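Local coordinates for protein ADP-ribosylation factor guanine nucleotide-exchange factor SEC7 (PDB 4OIY) that activates the small GTPase ARF1 at the trans-Golgi network by exchanging its guanine nucleotide and so takes part in vesicle budding and Golgi traffic, here represented by its catalytic Sec7 domain, at residues 25-30 against 34-39; 46-51 against 60-65; 99-104 against 109-114; 125-130 against 134-139. All blocks are in the same frame, centred on the assembly; numbering follows the deposited sequence. Where two conformers were deposited one is given.

How the contacts relate
All four contacts are local, following one another in series along the all-helical Sec7 domain; none nests in or crosses another. Contact 1 folds the chain leaving helix 23-32 back onto that helix, just before helix 41-50. Contact 2 then joins helix 41-50 to helix 56-64, packing directly against contact 1. After helix 88-96, contact 3 lays the loop 99-104 on helix 105-122 and touches contact 2 through the end of helix 56-64. Contact 4 turns the loop after helix 105-122 into helix 130-148, whose tyrosines meet contact 3. The result is a chain of neighbours, with contacts 1 and 4 on opposite sides of the domain's centre, about 36 Å apart, centre to centre.

Contact 1. Residues 25-30 against 34-39; sequences KAIPVL and GFLKDD
Leu30 and Leu36 meet root to root, their CB atoms 3.6 Å apart, where the chain doubles back on the end of helix 23-32. From Leu30 the CD2 branch reaches CB of Phe35 at 3.6 Å, the two side chains crossing at about a right angle, while the phenylalanine ring itself leads away from the helix. Leu36 has its CG trans to the backbone N (chi1 -168°), and its CD2 comes within 3.8 Å of Ile27 CG2, one turn earlier on the helix. That same CG2 also lies against the CB of Asp39, 3.9 Å away, so one methyl touches both Leu36 and Asp39.

Leu30 O grips the turn from the backbone side. It accepts the N-H of Leu36 at 3.1 Å, the donor standing well above the carbonyl plane, and a weak bond from Phe35 N at 2.8 Å. Gly34, with positive phi (88°), makes this a Schellman motif; Leu30 CD2 on Phe35 CB is the apolar contact that accompanies it, and the Leu30-Leu36 pairing adds packing just beyond. A side chain at Gly34 would run into the carbonyl oxygen of the residue before.

Helix 41-50 covers the leucines, with Ile44 on Ile27 and Leu36, and Trp47 on Leu30 and Leu36. Helix 11-21 closes in from its own side through Cys15 on Leu30 and Leu12 on Phe35.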
loop_
_atom_site.group_PDB
_atom_site.type_symbol
_atom_site.label_atom_id
_atom_site.label_comp_id
_atom_site.label_asym_id
_atom_site.label_seq_id
_atom_site.Cartn_x
_atom_site.Cartn_y
_atom_site.Cartn_z
ATOM N N LYS A 25 -10.216 12.920 -13.830
ATOM C CA LYS A 25 -10.251 14.181 -14.574
ATOM C C LYS A 25 -8.857 14.783 -14.778
ATOM O O LYS A 25 -8.637 15.531 -15.733
ATOM C CB LYS A 25 -11.161 15.182 -13.847
ATOM C CG LYS A 25 -11.342 16.527 -14.536
ATOM C CD LYS A 25 -12.543 17.273 -13.961
ATOM C CE LYS A 25 -12.454 18.772 -14.204
ATOM N NZ LYS A 25 -11.538 19.450 -13.242
ATOM N N ALA A 26 -7.921 14.471 -13.884
ATOM C CA ALA A 26 -6.579 15.045 -13.956
ATOM C C ALA A 26 -5.717 14.395 -15.031
ATOM O O ALA A 26 -4.795 15.030 -15.543
ATOM C CB ALA A 26 -5.876 14.960 -12.604
ATOM N N ILE A 27 -5.994 13.130 -15.352
ATOM C CA ILE A 27 -5.123 12.382 -16.262
ATOM C C ILE A 27 -5.080 13.071 -17.628
ATOM O O ILE A 27 -3.997 13.444 -18.072
ATOM C CB ILE A 27 -5.501 10.882 -16.380
ATOM C CG1 ILE A 27 -5.462 10.188 -15.009
ATOM C CG2 ILE A 27 -4.584 10.161 -17.365
ATOM C CD1 ILE A 27 -4.140 10.277 -14.277
ATOM N N PRO A 28 -6.257 13.286 -18.271
ATOM C CA PRO A 28 -6.227 13.963 -19.570
ATOM C C PRO A 28 -5.721 15.401 -19.518
ATOM O O PRO A 28 -5.286 15.906 -20.548
ATOM C CB PRO A 28 -7.696 13.948 -20.020
ATOM C CG PRO A 28 -8.337 12.866 -19.230
ATOM C CD PRO A 28 -7.630 12.895 -17.909
ATOM N N VAL A 29 -5.792 16.056 -18.356
ATOM C CA VAL A 29 -5.244 17.411 -18.179
ATOM C C VAL A 29 -3.725 17.402 -18.000
ATOM O O VAL A 29 -3.030 18.278 -18.509
ATOM C CB VAL A 29 -5.882 18.134 -16.964
ATOM C CG1 VAL A 29 -5.223 19.489 -16.726
ATOM C CG2 VAL A 29 -7.381 18.298 -17.159
ATOM N N LEU A 30 -3.209 16.420 -17.261
ATOM C CA LEU A 30 -1.768 16.263 -17.085
ATOM C C LEU A 30 -1.051 15.988 -18.413
ATOM O O LEU A 30 0.056 16.473 -18.626
ATOM C CB LEU A 30 -1.461 15.133 -16.097
ATOM C CG LEU A 30 -1.720 15.425 -14.615
ATOM C CD1 LEU A 30 -1.883 14.120 -13.851
ATOM C CD2 LEU A 30 -0.594 16.260 -14.021
ATOM N N GLY A 34 1.494 18.377 -20.506
ATOM C CA GLY A 34 2.835 17.816 -20.663
ATOM C C GLY A 34 3.471 17.235 -19.411
ATOM O O GLY A 34 4.643 16.853 -19.431
ATOM N N PHE A 35 2.711 17.163 -18.322
ATOM C CA PHE A 35 3.221 16.598 -17.068
ATOM C C PHE A 35 3.187 15.074 -17.067
ATOM O O PHE A 35 3.860 14.441 -16.254
ATOM C CB PHE A 35 2.421 17.125 -15.876
ATOM C CG PHE A 35 2.694 18.563 -15.556
ATOM C CD1 PHE A 35 3.961 18.965 -15.156
ATOM C CD2 PHE A 35 1.690 19.516 -15.643
ATOM C CE1 PHE A 35 4.224 20.288 -14.857
ATOM C CE2 PHE A 35 1.948 20.841 -15.343
ATOM C CZ PHE A 35 3.216 21.227 -14.950
ATOM N N LEU A 36 2.403 14.502 -17.976
ATOM C CA LEU A 36 2.213 13.061 -18.063
ATOM C C LEU A 36 2.366 12.615 -19.516
ATOM O O LEU A 36 1.712 13.151 -20.413
ATOM C CB LEU A 36 0.825 12.714 -17.526
ATOM C CG LEU A 36 0.472 11.255 -17.254
ATOM C CD1 LEU A 36 1.478 10.606 -16.316
ATOM C CD2 LEU A 36 -0.935 11.159 -16.690
ATOM N N LYS A 37 3.238 11.635 -19.740
ATOM C CA LYS A 37 3.570 11.172 -21.089
ATOM C C LYS A 37 2.341 10.651 -21.831
ATOM O O LYS A 37 2.082 11.026 -22.977
ATOM C CB LYS A 37 4.631 10.069 -21.008
ATOM C CG LYS A 37 5.256 9.685 -22.336
ATOM C CD LYS A 37 6.192 8.495 -22.169
ATOM C CE LYS A 37 6.960 8.195 -23.447
ATOM N NZ LYS A 37 7.907 9.287 -23.811
ATOM N N ASP A 38 1.595 9.777 -21.166
ATOM C CA ASP A 38 0.401 9.174 -21.736
ATOM C C ASP A 38 -0.434 8.587 -20.598
ATOM O O ASP A 38 -0.082 8.751 -19.428
ATOM C CB ASP A 38 0.786 8.104 -22.771
ATOM C CG ASP A 38 1.758 7.072 -22.222
ATOM O OD1 ASP A 38 1.555 6.595 -21.086
ATOM O OD2 ASP A 38 2.726 6.721 -22.937
ATOM N N ASP A 39 -1.530 7.914 -20.929
ATOM C CA ASP A 39 -2.392 7.322 -19.903
ATOM C C ASP A 39 -2.142 5.822 -19.687
ATOM O O ASP A 39 -3.028 5.108 -19.230
ATOM C CB ASP A 39 -3.872 7.595 -20.216
ATOM C CG ASP A 39 -4.361 6.878 -21.471
ATOM O OD1 ASP A 39 -3.529 6.392 -22.268
ATOM O OD2 ASP A 39 -5.592 6.813 -21.655
#

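Contact 2. Residues 46-51 against 60-65; sequences KWLLET and GDYLGE
Helices 41-50 and 56-64 stand well apart here, the nearest CA atoms, those of Leu48 and Leu63, being 9.9 Å from each other, so side chains alone span the gap. Leu48 carries the whole first side. Its CD1 methyl meets CD2 of Leu63 at 3.6 Å, the two leucines reaching past each other in opposite directions. Both have CG beside the backbone N (chi1 -65° in each), and each side chain points toward the other helix. The same CD1 also lies at the edge of the Tyr62 ring, near its plane, 4.2 Å from CD2, with the side chains crossing obliquely. One methyl thus touches both a branched chain and an aromatic rim.

Beside Leu48, just past the helix end, Thr51 is the first residue to leave helical backbone angles. Its hydroxyl donates to Trp47 O at 2.7 Å, the donor tilted 26° from the carbonyl plane, while OG1 rests 3.1 Å above one face of the indole toward its rim. The helix end is therefore tied by a side chain as well as by a weak backbone bond from Thr51 N to the same oxygen.

Around the contact, Leu48 packs on Phe19 of helix 11-21 and on Leu54, and Tyr62 packs on Pro23 and Ile27 of helix 23-32 and on Ile73 of helix 68-79. No hydrogen bond passes between the two segments: all three touching residues are buried, and these two helices are held together here by apolar contact, which depends on close fit rather than on direction.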
loop_
_atom_site.group_PDB
_atom_site.type_symbol
_atom_site.label_atom_id
_atom_site.label_comp_id
_atom_site.label_asym_id
_atom_site.label_seq_id
_atom_site.Cartn_x
_atom_site.Cartn_y
_atom_site.Cartn_z
ATOM N N LYS A 46 3.882 5.840 -12.080
ATOM C CA LYS A 46 5.115 6.557 -11.784
ATOM C C LYS A 46 4.829 7.990 -11.328
ATOM O O LYS A 46 5.440 8.478 -10.370
ATOM C CB LYS A 46 6.039 6.547 -13.001
ATOM C CG LYS A 46 6.720 5.210 -13.231
ATOM C CD LYS A 46 7.637 5.268 -14.449
ATOM C CE LYS A 46 8.342 3.946 -14.704
ATOM N NZ LYS A 46 9.466 3.729 -13.760
ATOM N N TRP A 47 3.888 8.654 -11.995
ATOM C CA TRP A 47 3.504 10.016 -11.616
ATOM C C TRP A 47 2.925 10.069 -10.192
ATOM O O TRP A 47 3.260 10.964 -9.412
ATOM C CB TRP A 47 2.525 10.618 -12.634
ATOM C CG TRP A 47 2.222 12.077 -12.371
ATOM C CD1 TRP A 47 2.964 13.162 -12.760
ATOM C CD2 TRP A 47 1.100 12.600 -11.653
ATOM N NE1 TRP A 47 2.367 14.324 -12.332
ATOM C CE2 TRP A 47 1.229 14.008 -11.637
ATOM C CE3 TRP A 47 0.001 12.015 -11.015
ATOM C CZ2 TRP A 47 0.294 14.835 -11.017
ATOM C CZ3 TRP A 47 -0.929 12.845 -10.402
ATOM C CH2 TRP A 47 -0.775 14.233 -10.405
ATOM N N LEU A 48 2.083 9.102 -9.841
ATOM C CA LEU A 48 1.545 9.024 -8.479
ATOM C C LEU A 48 2.664 8.951 -7.436
ATOM O O LEU A 48 2.606 9.637 -6.411
ATOM C CB LEU A 48 0.597 7.823 -8.333
ATOM C CG LEU A 48 -0.690 7.864 -9.171
ATOM C CD1 LEU A 48 -1.497 6.585 -9.010
ATOM C CD2 LEU A 48 -1.540 9.079 -8.834
ATOM N N LEU A 49 3.691 8.149 -7.710
ATOM C CA LEU A 49 4.775 7.930 -6.745
ATOM C C LEU A 49 5.823 9.040 -6.709
ATOM O O LEU A 49 6.460 9.265 -5.674
ATOM C CB LEU A 49 5.458 6.591 -7.021
ATOM C CG LEU A 49 4.617 5.384 -6.594
ATOM C CD1 LEU A 49 5.128 4.102 -7.233
ATOM C CD2 LEU A 49 4.592 5.245 -5.076
ATOM N N GLU A 50 5.996 9.736 -7.826
ATOM C CA GLU A 50 7.036 10.764 -7.947
ATOM C C GLU A 50 6.555 12.141 -7.472
ATOM O O GLU A 50 7.362 12.988 -7.077
ATOM C CB GLU A 50 7.514 10.856 -9.405
ATOM C CG GLU A 50 8.645 9.912 -9.809
ATOM C CD GLU A 50 8.457 8.463 -9.384
ATOM O OE1 GLU A 50 8.171 7.620 -10.262
ATOM O OE2 GLU A 50 8.625 8.151 -8.181
ATOM N N THR A 51 5.244 12.359 -7.493
ATOM C CA THR A 51 4.684 13.697 -7.306
ATOM C C THR A 51 4.301 13.973 -5.857
ATOM O O THR A 51 3.484 13.262 -5.288
ATOM C CB THR A 51 3.436 13.884 -8.191
ATOM O OG1 THR A 51 3.758 13.592 -9.555
ATOM C CG2 THR A 51 2.893 15.308 -8.091
ATOM N N GLY A 60 -5.463 6.497 -2.939
ATOM C CA GLY A 60 -5.915 5.159 -2.585
ATOM C C GLY A 60 -7.254 4.832 -3.215
ATOM O O GLY A 60 -7.475 3.724 -3.704
ATOM N N ASP A 61 -8.163 5.797 -3.200
ATOM C CA ASP A 61 -9.481 5.583 -3.789
ATOM C C ASP A 61 -9.374 5.393 -5.304
ATOM O O ASP A 61 -10.077 4.563 -5.870
ATOM C CB ASP A 61 -10.413 6.739 -3.422
ATOM C CG ASP A 61 -10.960 6.633 -1.995
ATOM O OD1 ASP A 61 -10.509 5.786 -1.206
ATOM O OD2 ASP A 61 -11.883 7.400 -1.665
ATOM N N TYR A 62 -8.473 6.129 -5.946
ATOM C CA TYR A 62 -8.243 6.019 -7.384
ATOM C C TYR A 62 -7.674 4.641 -7.734
ATOM O O TYR A 62 -8.154 3.982 -8.648
ATOM C CB TYR A 62 -7.297 7.135 -7.822
ATOM C CG TYR A 62 -6.922 7.159 -9.286
ATOM C CD1 TYR A 62 -7.888 7.245 -10.277
ATOM C CD2 TYR A 62 -5.589 7.149 -9.676
ATOM C CE1 TYR A 62 -7.534 7.309 -11.611
ATOM C CE2 TYR A 62 -5.226 7.206 -11.009
ATOM C CZ TYR A 62 -6.207 7.276 -11.969
ATOM O OH TYR A 62 -5.845 7.345 -13.294
ATOM N N LEU A 63 -6.666 4.210 -6.991
ATOM C CA LEU A 63 -6.068 2.898 -7.212
ATOM C C LEU A 63 -7.023 1.760 -6.878
ATOM O O LEU A 63 -6.888 0.655 -7.422
ATOM C CB LEU A 63 -4.802 2.740 -6.367
ATOM C CG LEU A 63 -3.634 3.672 -6.699
ATOM C CD1 LEU A 63 -2.520 3.405 -5.705
ATOM C CD2 LEU A 63 -3.166 3.502 -8.136
ATOM N N GLY A 64 -7.973 2.033 -5.987
ATOM C CA GLY A 64 -8.908 1.027 -5.510
ATOM C C GLY A 64 -10.174 0.864 -6.325
ATOM O O GLY A 64 -10.954 -0.037 -6.031
ATOM N N GLU A 65 -10.392 1.712 -7.332
ATOM C CA GLU A 65 -11.633 1.663 -8.111
ATOM C C GLU A 65 -11.814 0.272 -8.711
ATOM O O GLU A 65 -10.854 -0.333 -9.196
ATOM C CB GLU A 65 -11.636 2.703 -9.242
ATOM C CG GLU A 65 -11.557 4.165 -8.821
ATOM C CD GLU A 65 -12.830 4.728 -8.206
ATOM O OE1 GLU A 65 -13.892 4.065 -8.255
ATOM O OE2 GLU A 65 -12.762 5.860 -7.668
#

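Contact 3. Residues 99-104 against 109-114; sequences FRLPGE and DRFMLK
Phe99 lays its CE2 atom over one face of the Phe111 ring, 3.4 Å above the plane and toward the rim. The planes lie 19° from parallel but are slid apart, so overlap is slight, with the centroids 4.8 Å from each other. Residues 99-104 spell FRLPGE, the Sec7-family loop that in relatives carries the glutamic finger, and here it folds back on helix 105-122.

Phe99 has its CG wedged between the backbone N and carbonyl carbon (chi1 69°), the crowded position, which turns the ring in toward the helix. Further along, Leu101 CD2 approaches the root of Phe111 at 4.0 Å from CB, and is 4.4 Å from Met112 SD. Pro102 and Phe111 approach each other from opposite directions, Pro102 CD lying 3.5 Å from Phe111 CE2. Phe111 is thus held by three side chains of the loop, Phe99, Leu101 and Pro102; an alanine here would probably open a gap beside Leu101 and Pro102 and leave the Phe99 ring without its aromatic partner, free to shift.

Leu63 of helix 56-64 and Met74 of helix 68-79 also pack on Phe111, while Phe95 meets the Phe99 ring edge-to-face. At the loop's far end Glu104, at the N-cap position of helix 105-122, is joined to Arg110 through one water. This water lies in plane at the guanidinium edge, accepts from Arg110 NH1 at 3.0 Å and donates to Glu104 OE1 at 3.0 Å.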
loop_
_atom_site.group_PDB
_atom_site.type_symbol
_atom_site.label_atom_id
_atom_site.label_comp_id
_atom_site.label_asym_id
_atom_site.label_seq_id
_atom_site.Cartn_x
_atom_site.Cartn_y
_atom_site.Cartn_z
ATOM N N PHE A 99 -0.222 5.438 0.354
ATOM C CA PHE A 99 -1.617 5.694 -0.007
ATOM C C PHE A 99 -2.501 5.248 1.162
ATOM O O PHE A 99 -2.050 4.529 2.049
ATOM C CB PHE A 99 -2.002 4.921 -1.273
ATOM C CG PHE A 99 -2.070 3.436 -1.064
ATOM C CD1 PHE A 99 -0.921 2.671 -1.040
ATOM C CD2 PHE A 99 -3.283 2.808 -0.866
ATOM C CE1 PHE A 99 -0.983 1.300 -0.827
ATOM C CE2 PHE A 99 -3.358 1.444 -0.657
ATOM C CZ PHE A 99 -2.208 0.681 -0.640
ATOM N N ARG A 100 -3.757 5.685 1.167
ATOM C CA ARG A 100 -4.732 5.194 2.140
ATOM C C ARG A 100 -5.560 4.061 1.561
ATOM O O ARG A 100 -6.195 4.219 0.521
ATOM C CB ARG A 100 -5.675 6.317 2.565
ATOM C CG ARG A 100 -6.606 5.924 3.702
ATOM C CD ARG A 100 -7.538 7.052 4.099
ATOM N NE ARG A 100 -8.726 7.131 3.254
ATOM C CZ ARG A 100 -9.762 7.940 3.474
ATOM N NH1 ARG A 100 -9.764 8.772 4.508
ATOM N NH2 ARG A 100 -10.794 7.923 2.646
ATOM N N LEU A 101 -5.556 2.910 2.235
ATOM C CA LEU A 101 -6.399 1.798 1.825
ATOM C C LEU A 101 -7.860 2.233 1.812
ATOM O O LEU A 101 -8.293 2.911 2.747
ATOM C CB LEU A 101 -6.244 0.594 2.767
ATOM C CG LEU A 101 -5.027 -0.312 2.548
ATOM C CD1 LEU A 101 -4.866 -1.231 3.741
ATOM C CD2 LEU A 101 -5.143 -1.125 1.273
ATOM N N PRO A 102 -8.605 1.859 0.753
ATOM C CA PRO A 102 -10.054 2.079 0.728
ATOM C C PRO A 102 -10.772 1.277 1.795
ATOM O O PRO A 102 -10.161 0.462 2.504
ATOM C CB PRO A 102 -10.478 1.561 -0.644
ATOM C CG PRO A 102 -9.251 1.582 -1.475
ATOM C CD PRO A 102 -8.113 1.334 -0.532
ATOM N N GLY A 103 -12.079 1.489 1.865
ATOM C CA GLY A 103 -12.901 0.908 2.901
ATOM C C GLY A 103 -13.337 -0.513 2.642
ATOM O O GLY A 103 -13.277 -1.343 3.545
ATOM N N GLU A 104 -13.791 -0.812 1.433
ATOM C CA GLU A 104 -14.422 -2.112 1.215
ATOM C C GLU A 104 -13.388 -3.216 1.097
ATOM O O GLU A 104 -12.305 -3.036 0.525
ATOM C CB GLU A 104 -15.406 -2.109 0.044
ATOM C CG GLU A 104 -14.834 -2.279 -1.336
ATOM C CD GLU A 104 -15.865 -1.971 -2.406
ATOM O OE1 GLU A 104 -15.904 -2.688 -3.427
ATOM O OE2 GLU A 104 -16.652 -1.023 -2.216
ATOM N N ASP A 109 -8.425 -6.398 -0.544
ATOM C CA ASP A 109 -7.887 -7.693 -0.939
ATOM C C ASP A 109 -7.075 -7.603 -2.238
ATOM O O ASP A 109 -6.062 -8.286 -2.385
ATOM C CB ASP A 109 -9.006 -8.733 -1.082
ATOM C CG ASP A 109 -9.677 -9.103 0.256
ATOM O OD1 ASP A 109 -9.148 -8.801 1.344
ATOM O OD2 ASP A 109 -10.783 -9.698 0.208
ATOM N N ARG A 110 -7.529 -6.783 -3.182
ATOM C CA ARG A 110 -6.783 -6.567 -4.432
ATOM C C ARG A 110 -5.391 -5.988 -4.158
ATOM O O ARG A 110 -4.388 -6.483 -4.697
ATOM C CB ARG A 110 -7.562 -5.655 -5.388
ATOM C CG ARG A 110 -8.841 -6.264 -5.945
ATOM C CD ARG A 110 -9.254 -5.574 -7.242
ATOM N NE ARG A 110 -9.809 -4.234 -7.066
ATOM C CZ ARG A 110 -11.079 -3.981 -6.751
ATOM N NH1 ARG A 110 -11.488 -2.732 -6.620
ATOM N NH2 ARG A 110 -11.943 -4.975 -6.555
ATOM N N PHE A 111 -5.324 -4.944 -3.332
ATOM C CA PHE A 111 -4.037 -4.353 -2.945
ATOM C C PHE A 111 -3.132 -5.379 -2.273
ATOM O O PHE A 111 -1.946 -5.494 -2.611
ATOM C CB PHE A 111 -4.224 -3.190 -1.973
ATOM C CG PHE A 111 -4.743 -1.933 -2.601
ATOM C CD1 PHE A 111 -3.876 -1.022 -3.177
ATOM C CD2 PHE A 111 -6.095 -1.644 -2.578
ATOM C CE1 PHE A 111 -4.348 0.148 -3.727
ATOM C CE2 PHE A 111 -6.576 -0.466 -3.125
ATOM C CZ PHE A 111 -5.699 0.424 -3.711
ATOM N N MET A 112 -3.675 -6.107 -1.299
ATOM C CA MET A 112 -2.846 -6.951 -0.458
ATOM C C MET A 112 -2.393 -8.196 -1.194
ATOM O O MET A 112 -1.292 -8.686 -0.941
ATOM C CB MET A 112 -3.557 -7.266 0.863
ATOM C CG MET A 112 -3.955 -5.995 1.631
ATOM S SD MET A 112 -2.677 -4.708 1.712
ATOM C CE MET A 112 -1.459 -5.670 2.568
ATOM N N LEU A 113 -3.210 -8.696 -2.126
ATOM C CA LEU A 113 -2.776 -9.830 -2.949
ATOM C C LEU A 113 -1.641 -9.429 -3.881
ATOM O O LEU A 113 -0.667 -10.173 -4.023
ATOM C CB LEU A 113 -3.928 -10.463 -3.735
ATOM C CG LEU A 113 -3.522 -11.662 -4.605
ATOM C CD1 LEU A 113 -2.897 -12.782 -3.784
ATOM C CD2 LEU A 113 -4.735 -12.149 -5.385
ATOM N N LYS A 114 -1.747 -8.257 -4.502
ATOM C CA LYS A 114 -0.684 -7.783 -5.384
ATOM C C LYS A 114 0.589 -7.485 -4.595
ATOM O O LYS A 114 1.688 -7.811 -5.044
ATOM C CB LYS A 114 -1.126 -6.546 -6.155
ATOM C CG LYS A 114 -0.087 -6.008 -7.122
ATOM C CD LYS A 114 0.270 -6.969 -8.247
ATOM C CE LYS A 114 1.330 -6.341 -9.142
ATOM N NZ LYS A 114 1.878 -7.260 -10.171
HETATM O O HOH W 1 -14.426 -2.590 -6.019
#

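Contact 4. Residues 125-130 against 134-139; sequences GVFSKA and YVLSYS
Phe127 and Ala130 are the residues by which the loop 125-130 meets the start of helix 130-148, at Leu136 and Tyr134. Gly125 opens the segment with positive phi (83°), at which a side chain would collide with the preceding carbonyl oxygen. Val126 follows, and its CG1 methyl sits 3.6 Å above the centre of the Phe127 ring, covering one face. The tip of that ring, CZ, then reaches Leu136 CD2 at 3.7 Å, the two side chains crossing at about a right angle. Leu136 extends its CG opposite the backbone N (chi1 -179°), which carries the branch out to the ring. Both residues are buried, and Ile88 of helix 88-96 packs against each of them.

In the Sec7 fold this loop leads into the helix that, with helix 105-122, lines the groove where Arf docks in relatives of this protein. The side chain of Ala130 lies about 8 Å from that of Asp121, a magnesium ligand.

Past Ser128 and Lys129 comes Ala130, whose O receives the N-H of Tyr134 at 2.8 Å and 160°, a nearly straight bond. Tyr134 CB lies 3.4 Å from Ala130 O, and with CG anti to the backbone N the ring leads away from the loop. There Tyr138 CE2 stands 3.6 Å above one face of the Tyr134 ring, and Tyr138 OH makes a weak hydrogen bond with Asp109 OD1 of helix 105-122.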
loop_
_atom_site.group_PDB
_atom_site.type_symbol
_atom_site.label_atom_id
_atom_site.label_comp_id
_atom_site.label_asym_id
_atom_site.label_seq_id
_atom_site.Cartn_x
_atom_site.Cartn_y
_atom_site.Cartn_z
ATOM N N GLY A 125 12.172 -17.705 -1.576
ATOM C CA GLY A 125 12.649 -18.500 -0.450
ATOM C C GLY A 125 12.311 -17.984 0.942
ATOM O O GLY A 125 12.619 -18.653 1.919
ATOM N N VAL A 126 11.695 -16.805 1.070
ATOM C CA VAL A 126 11.193 -16.388 2.381
ATOM C C VAL A 126 9.957 -17.228 2.678
ATOM O O VAL A 126 9.907 -17.950 3.676
ATOM C CB VAL A 126 10.853 -14.881 2.443
ATOM C CG1 VAL A 126 10.188 -14.542 3.770
ATOM C CG2 VAL A 126 12.109 -14.051 2.266
ATOM N N PHE A 127 8.970 -17.128 1.794
ATOM C CA PHE A 127 7.762 -17.933 1.873
ATOM C C PHE A 127 7.645 -18.749 0.598
ATOM O O PHE A 127 7.989 -18.272 -0.482
ATOM C CB PHE A 127 6.519 -17.051 1.994
ATOM C CG PHE A 127 6.559 -16.081 3.142
ATOM C CD1 PHE A 127 6.576 -16.533 4.456
ATOM C CD2 PHE A 127 6.557 -14.712 2.907
ATOM C CE1 PHE A 127 6.605 -15.636 5.517
ATOM C CE2 PHE A 127 6.584 -13.808 3.959
ATOM C CZ PHE A 127 6.607 -14.273 5.265
ATOM N N SER A 128 7.128 -19.962 0.724
ATOM C CA SER A 128 6.891 -20.821 -0.432
ATOM C C SER A 128 5.691 -20.368 -1.273
ATOM O O SER A 128 5.635 -20.632 -2.478
ATOM C CB SER A 128 6.684 -22.262 0.034
ATOM O OG SER A 128 5.660 -22.338 1.012
ATOM N N LYS A 129 4.741 -19.678 -0.640
ATOM C CA LYS A 129 3.490 -19.289 -1.287
ATOM C C LYS A 129 3.169 -17.829 -1.002
ATOM O O LYS A 129 3.358 -17.355 0.122
ATOM C CB LYS A 129 2.325 -20.147 -0.768
ATOM C CG LYS A 129 2.553 -21.648 -0.818
ATOM C CD LYS A 129 2.523 -22.182 -2.234
ATOM C CE LYS A 129 2.641 -23.696 -2.235
ATOM N NZ LYS A 129 2.439 -24.263 -3.593
ATOM N N ALA A 130 2.660 -17.129 -2.009
ATOM C CA ALA A 130 2.158 -15.771 -1.815
ATOM C C ALA A 130 1.015 -15.709 -0.794
ATOM O O ALA A 130 0.865 -14.711 -0.098
ATOM C CB ALA A 130 1.714 -15.170 -3.143
ATOM N N TYR A 134 0.223 -12.921 1.993
ATOM C CA TYR A 134 -1.089 -12.287 1.938
ATOM C C TYR A 134 -1.764 -12.292 3.307
ATOM O O TYR A 134 -2.107 -11.247 3.838
ATOM C CB TYR A 134 -1.960 -13.005 0.900
ATOM C CG TYR A 134 -3.410 -12.558 0.794
ATOM C CD1 TYR A 134 -3.752 -11.345 0.208
ATOM C CD2 TYR A 134 -4.443 -13.392 1.204
ATOM C CE1 TYR A 134 -5.075 -10.963 0.075
ATOM C CE2 TYR A 134 -5.768 -13.012 1.078
ATOM C CZ TYR A 134 -6.080 -11.799 0.511
ATOM O OH TYR A 134 -7.407 -11.431 0.379
ATOM N N VAL A 135 -1.937 -13.475 3.899
ATOM C CA VAL A 135 -2.629 -13.540 5.187
ATOM C C VAL A 135 -1.828 -12.904 6.314
ATOM O O VAL A 135 -2.393 -12.283 7.217
ATOM C CB VAL A 135 -3.069 -14.966 5.585
ATOM C CG1 VAL A 135 -4.006 -15.547 4.536
ATOM C CG2 VAL A 135 -1.874 -15.870 5.846
ATOM N N LEU A 136 -0.505 -13.049 6.260
ATOM C CA LEU A 136 0.352 -12.460 7.277
ATOM C C LEU A 136 0.231 -10.942 7.266
ATOM O O LEU A 136 0.260 -10.314 8.316
ATOM C CB LEU A 136 1.803 -12.890 7.066
ATOM C CG LEU A 136 2.833 -12.376 8.079
ATOM C CD1 LEU A 136 2.413 -12.716 9.499
ATOM C CD2 LEU A 136 4.199 -12.963 7.771
ATOM N N SER A 137 0.067 -10.360 6.077
ATOM C CA SER A 137 -0.058 -8.910 5.956
ATOM C C SER A 137 -1.274 -8.376 6.713
ATOM O O SER A 137 -1.195 -7.345 7.355
ATOM C CB SER A 137 -0.110 -8.493 4.489
ATOM O OG SER A 137 1.116 -8.792 3.860
ATOM N N TYR A 138 -2.402 -9.086 6.655
ATOM C CA TYR A 138 -3.577 -8.668 7.432
ATOM C C TYR A 138 -3.345 -8.762 8.933
ATOM O O TYR A 138 -3.766 -7.898 9.692
ATOM C CB TYR A 138 -4.820 -9.491 7.072
ATOM C CG TYR A 138 -5.365 -9.130 5.724
ATOM C CD1 TYR A 138 -6.282 -8.096 5.581
ATOM C CD2 TYR A 138 -4.942 -9.797 4.589
ATOM C CE1 TYR A 138 -6.766 -7.745 4.333
ATOM C CE2 TYR A 138 -5.427 -9.467 3.348
ATOM C CZ TYR A 138 -6.339 -8.437 3.226
ATOM O OH TYR A 138 -6.809 -8.105 1.983
ATOM N N SER A 139 -2.647 -9.814 9.354
ATOM C CA SER A 139 -2.344 -9.979 10.767
ATOM C C SER A 139 -1.426 -8.859 11.253
ATOM O O SER A 139 -1.565 -8.381 12.378
ATOM C CB SER A 139 -1.710 -11.345 11.012
ATOM O OG SER A 139 -1.449 -11.537 12.378
#